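Local coordinates for protein actinorhodin polyketide putative beta-ketoacyl synthase 2 (Streptomyces coelicolor A3, PDB 1TQY) that serves as the chain length factor of a type II polyketide synthase, probably pairing with a ketosynthase to build the polyketide chain of actinorhodin, at residues Ala142-Tyr145 / Ala146-Thr149; Gly150-Ser153 / Ile154-Met158. All blocks are in the same frame, centred on the assembly; numbering follows the deposited sequence.

Contact 1: residues Ala142-Tyr145 / Ala146-Thr149; sequences AWFY and AVNT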
loop_
_atom_site.group_PDB
_atom_site.type_symbol
_atom_site.label_atom_id
_atom_site.label_comp_id
_atom_site.label_asym_id
_atom_site.label_seq_id
_atom_site.Cartn_x
_atom_site.Cartn_y
_atom_site.Cartn_z
ATOM N N ALA B 142 -7.158 -8.087 -10.472
ATOM C CA ALA B 142 -6.013 -7.936 -11.374
ATOM C C ALA B 142 -5.440 -6.528 -11.354
ATOM O O ALA B 142 -4.288 -6.324 -11.722
ATOM C CB ALA B 142 -6.417 -8.300 -12.787
ATOM N N TRP B 143 -6.239 -5.564 -10.912
ATOM C CA TRP B 143 -5.810 -4.169 -10.875
ATOM C C TRP B 143 -5.331 -3.622 -9.525
ATOM O O TRP B 143 -4.296 -2.965 -9.470
ATOM C CB TRP B 143 -6.951 -3.278 -11.367
ATOM C CG TRP B 143 -6.735 -1.811 -11.082
ATOM C CD1 TRP B 143 -5.749 -1.014 -11.593
ATOM C CD2 TRP B 143 -7.490 -0.988 -10.181
ATOM N NE1 TRP B 143 -5.841 0.250 -11.062
ATOM C CE2 TRP B 143 -6.900 0.294 -10.193
ATOM C CE3 TRP B 143 -8.605 -1.210 -9.362
ATOM C CZ2 TRP B 143 -7.383 1.353 -9.417
ATOM C CZ3 TRP B 143 -9.089 -0.157 -8.589
ATOM C CH2 TRP B 143 -8.474 1.110 -8.624
ATOM N N PHE B 144 -6.090 -3.880 -8.456
ATOM C CA PHE B 144 -5.769 -3.339 -7.137
ATOM C C PHE B 144 -4.288 -3.432 -6.762
ATOM O O PHE B 144 -3.563 -4.330 -7.214
ATOM C CB PHE B 144 -6.730 -3.903 -6.042
ATOM C CG PHE B 144 -6.364 -5.267 -5.481
ATOM C CD1 PHE B 144 -5.889 -6.291 -6.297
ATOM C CD2 PHE B 144 -6.564 -5.536 -4.119
ATOM C CE1 PHE B 144 -5.615 -7.575 -5.765
ATOM C CE2 PHE B 144 -6.299 -6.806 -3.574
ATOM C CZ PHE B 144 -5.823 -7.829 -4.397
ATOM N N TYR B 145 -3.836 -2.464 -5.969
ATOM C CA TYR B 145 -2.429 -2.363 -5.597
ATOM C C TYR B 145 -1.819 -3.557 -4.884
ATOM O O TYR B 145 -0.633 -3.816 -5.026
ATOM C CB TYR B 145 -2.231 -1.067 -4.812
ATOM C CG TYR B 145 -2.758 0.104 -5.619
ATOM C CD1 TYR B 145 -2.052 0.595 -6.723
ATOM C CD2 TYR B 145 -4.042 0.602 -5.391
ATOM C CE1 TYR B 145 -2.622 1.537 -7.587
ATOM C CE2 TYR B 145 -4.621 1.541 -6.251
ATOM C CZ TYR B 145 -3.903 1.996 -7.352
ATOM O OH TYR B 145 -4.503 2.860 -8.237
ATOM N N ALA B 146 -2.630 -4.302 -4.141
ATOM C CA ALA B 146 -2.127 -5.471 -3.433
ATOM C C ALA B 146 -1.887 -6.682 -4.338
ATOM O O ALA B 146 -1.242 -7.637 -3.916
ATOM C CB ALA B 146 -3.101 -5.862 -2.332
ATOM N N VAL B 147 -2.372 -6.634 -5.575
ATOM C CA VAL B 147 -2.269 -7.781 -6.478
ATOM C C VAL B 147 -0.977 -8.592 -6.467
ATOM O O VAL B 147 -1.021 -9.809 -6.284
ATOM C CB VAL B 147 -2.629 -7.399 -7.965
ATOM C CG1 VAL B 147 -1.614 -6.400 -8.548
ATOM C CG2 VAL B 147 -2.685 -8.663 -8.814
ATOM N N ASN B 148 0.173 -7.946 -6.620
ATOM C CA ASN B 148 1.418 -8.702 -6.644
ATOM C C ASN B 148 1.805 -9.392 -5.342
ATOM O O ASN B 148 2.521 -10.398 -5.352
ATOM C CB ASN B 148 2.548 -7.823 -7.152
ATOM C CG ASN B 148 2.225 -7.237 -8.496
ATOM O OD1 ASN B 148 1.604 -7.908 -9.331
ATOM N ND2 ASN B 148 2.621 -5.992 -8.723
ATOM N N THR B 149 1.338 -8.875 -4.215
ATOM C CA THR B 149 1.659 -9.533 -2.956
ATOM C C THR B 149 0.803 -10.801 -2.861
ATOM O O THR B 149 1.314 -11.891 -2.593
ATOM C CB THR B 149 1.393 -8.611 -1.747
ATOM O OG1 THR B 149 2.397 -7.588 -1.703
ATOM C CG2 THR B 149 1.443 -9.396 -0.453
HETATM O O HOH W 1 1.392 -5.662 -4.916
#
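The F144 ring takes A146 and V147 over one face. The methyl CB of A146 makes a CH-pi contact, 4.0 Å from the centroid of the F144 ring and 29° off the ring normal. The backbone N of V147 lies over the same face, toward the rim, 3.3 Å above the plane. At that rim F144 CE1 also meets V147 CB at 3.7 Å.

F144 to V147 form a type I beta turn. V147 N donates to F144 O at 3.1 Å, with an N-H...O angle of 160° and the donor well above the carbonyl plane. V147 CG1 sits between its own N and carbonyl carbon (chi1 65°), which brings it to 3.1 Å from F144 O. A water donates to Y145 O at 2.7 Å and accepts a weak bond from T149 N; Y145 O also receives a weak bond from N112 ND2. A146 and Y145 pack on the other protein chain as well.

The bond across the turn therefore has an apolar setting, with V147 CG1 beside its acceptor and the F144 ring under its donor. The water adds a weaker polar link to T149 N, which already bonds to A146 O.

Contact 2: residues Gly150-Ser153 / Ile154-Met158; sequences GQIS and IRHGM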
loop_
_atom_site.group_PDB
_atom_site.type_symbol
_atom_site.label_atom_id
_atom_site.label_comp_id
_atom_site.label_asym_id
_atom_site.label_seq_id
_atom_site.Cartn_x
_atom_site.Cartn_y
_atom_site.Cartn_z
ATOM N N GLY B 150 -0.491 -10.651 -3.117
ATOM C CA GLY B 150 -1.392 -11.785 -3.070
ATOM C C GLY B 150 -1.068 -12.898 -4.056
ATOM O O GLY B 150 -1.211 -14.075 -3.724
ATOM N N GLN B 151 -0.642 -12.546 -5.267
ATOM C CA GLN B 151 -0.314 -13.559 -6.268
ATOM C C GLN B 151 0.987 -14.265 -5.925
ATOM O O GLN B 151 1.112 -15.476 -6.107
ATOM C CB GLN B 151 -0.214 -12.942 -7.672
ATOM C CG GLN B 151 -1.542 -12.475 -8.277
ATOM C CD GLN B 151 -2.457 -13.621 -8.718
ATOM O OE1 GLN B 151 -3.455 -13.397 -9.406
ATOM N NE2 GLN B 151 -2.120 -14.846 -8.324
ATOM N N ILE B 152 1.973 -13.518 -5.433
ATOM C CA ILE B 152 3.238 -14.143 -5.063
ATOM C C ILE B 152 2.968 -15.083 -3.875
ATOM O O ILE B 152 3.453 -16.221 -3.841
ATOM C CB ILE B 152 4.292 -13.068 -4.707
ATOM C CG1 ILE B 152 4.701 -12.325 -5.993
ATOM C CG2 ILE B 152 5.495 -13.700 -4.051
ATOM C CD1 ILE B 152 5.629 -11.142 -5.774
ATOM N N SER B 153 2.163 -14.610 -2.928
ATOM C CA SER B 153 1.794 -15.380 -1.733
ATOM C C SER B 153 1.170 -16.734 -2.085
ATOM O O SER B 153 1.604 -17.783 -1.604
ATOM C CB SER B 153 0.806 -14.565 -0.889
ATOM O OG SER B 153 0.060 -15.394 -0.013
ATOM N N ILE B 154 0.138 -16.690 -2.920
ATOM C CA ILE B 154 -0.580 -17.882 -3.354
ATOM C C ILE B 154 0.287 -18.854 -4.145
ATOM O O ILE B 154 0.220 -20.067 -3.943
ATOM C CB ILE B 154 -1.784 -17.491 -4.233
ATOM C CG1 ILE B 154 -2.779 -16.688 -3.404
ATOM C CG2 ILE B 154 -2.452 -18.735 -4.814
ATOM C CD1 ILE B 154 -3.921 -16.157 -4.203
ATOM N N ARG B 155 1.104 -18.324 -5.045
ATOM C CA ARG B 155 1.930 -19.186 -5.859
ATOM C C ARG B 155 3.005 -19.933 -5.084
ATOM O O ARG B 155 3.421 -21.014 -5.493
ATOM C CB ARG B 155 2.596 -18.402 -6.988
ATOM C CG ARG B 155 2.977 -19.307 -8.140
ATOM C CD ARG B 155 4.048 -18.693 -8.991
ATOM N NE ARG B 155 4.338 -19.487 -10.176
ATOM C CZ ARG B 155 5.293 -19.178 -11.044
ATOM N NH1 ARG B 155 6.039 -18.098 -10.847
ATOM N NH2 ARG B 155 5.500 -19.939 -12.111
ATOM N N HIS B 156 3.465 -19.379 -3.970
ATOM C CA HIS B 156 4.511 -20.061 -3.228
ATOM C C HIS B 156 4.061 -20.590 -1.875
ATOM O O HIS B 156 4.854 -21.155 -1.125
ATOM C CB HIS B 156 5.716 -19.129 -3.098
ATOM C CG HIS B 156 6.241 -18.670 -4.422
ATOM N ND1 HIS B 156 6.951 -19.495 -5.268
ATOM C CD2 HIS B 156 6.073 -17.504 -5.091
ATOM C CE1 HIS B 156 7.194 -18.861 -6.401
ATOM N NE2 HIS B 156 6.672 -17.650 -6.320
ATOM N N GLY B 157 2.775 -20.430 -1.584
ATOM C CA GLY B 157 2.239 -20.908 -0.325
ATOM C C GLY B 157 2.834 -20.204 0.875
ATOM O O GLY B 157 3.130 -20.825 1.902
ATOM N N MET B 158 3.012 -18.892 0.749
ATOM C CA MET B 158 3.566 -18.093 1.839
ATOM C C MET B 158 2.402 -17.513 2.631
ATOM O O MET B 158 1.573 -16.811 2.069
ATOM C CB MET B 158 4.463 -16.994 1.265
ATOM C CG MET B 158 5.646 -17.574 0.527
ATOM S SD MET B 158 6.845 -16.369 -0.047
ATOM C CE MET B 158 7.996 -17.481 -0.921
#
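The H156 imidazole overlaps I152, one helical turn back. Its CD2 edge faces I152 O at 3.2 Å, near the ring plane, and CD2 also lies 4.0 Å from I152 CG2. H156 CG stands anti to its carbonyl carbon, beside the backbone N (chi1 -57°), which lays the ring back along the preceding turn. The two side chains then run on to helix 78-93, I152 to A87 and H156 to L91.

I154 lies alongside G150. Its CG1 comes to 3.1 Å from G150 O, the acceptor of I154 N. R155 N bonds to Q151 O in the same way, and H156 N bonds to I152 O with a more bent angle of 141°. I154, Q151 and S153 each pack on apolar side chains of the other protein chain. The Q151 amide OE1 bonds to Q75 NE2.

S153 holds the end of the helix from two atoms. M158 N donates to S153 O at 3.0 Å. The hydroxyl OG of S153 donates to M158 O at 2.9 Å, nearly along the C=O axis. S153 OG stands anti to the backbone N (chi1 159°), and this turns it toward the residue that follows the glycine. The M158 side chain is buried against M106 and V108 of strand 106-111 and against L91.

G157 has positive phi, which favours glycine. G157 N makes a weak bond to I154 O at 3.5 Å, inside the wider M158 N to S153 O bond. This pair of bonds is the Schellman motif, here closing the C-terminal end of helix 147-156.

Contacts 1 and 2 adjoin in sequence and serve the two ends of helix 147-156, with centres about 12 Å apart. Contact 1 is wholly buried at the helix start, where the chain enters through a turn. Contact 2 is partly buried, and its last helical residues are partly exposed. Both ends pack on helix 78-93 and touch the other protein chain. Both reach strand 106-111, contact 1 by the T149 hydroxyl on T110 and contact 2 by apolar side chains. Contact 1 also meets strand 163-166. Their chemistry differs accordingly. Main-chain bonds serve both ends. An aromatic face and a water join them at the entry, a serine hydroxyl and a glycine with positive phi at the exit.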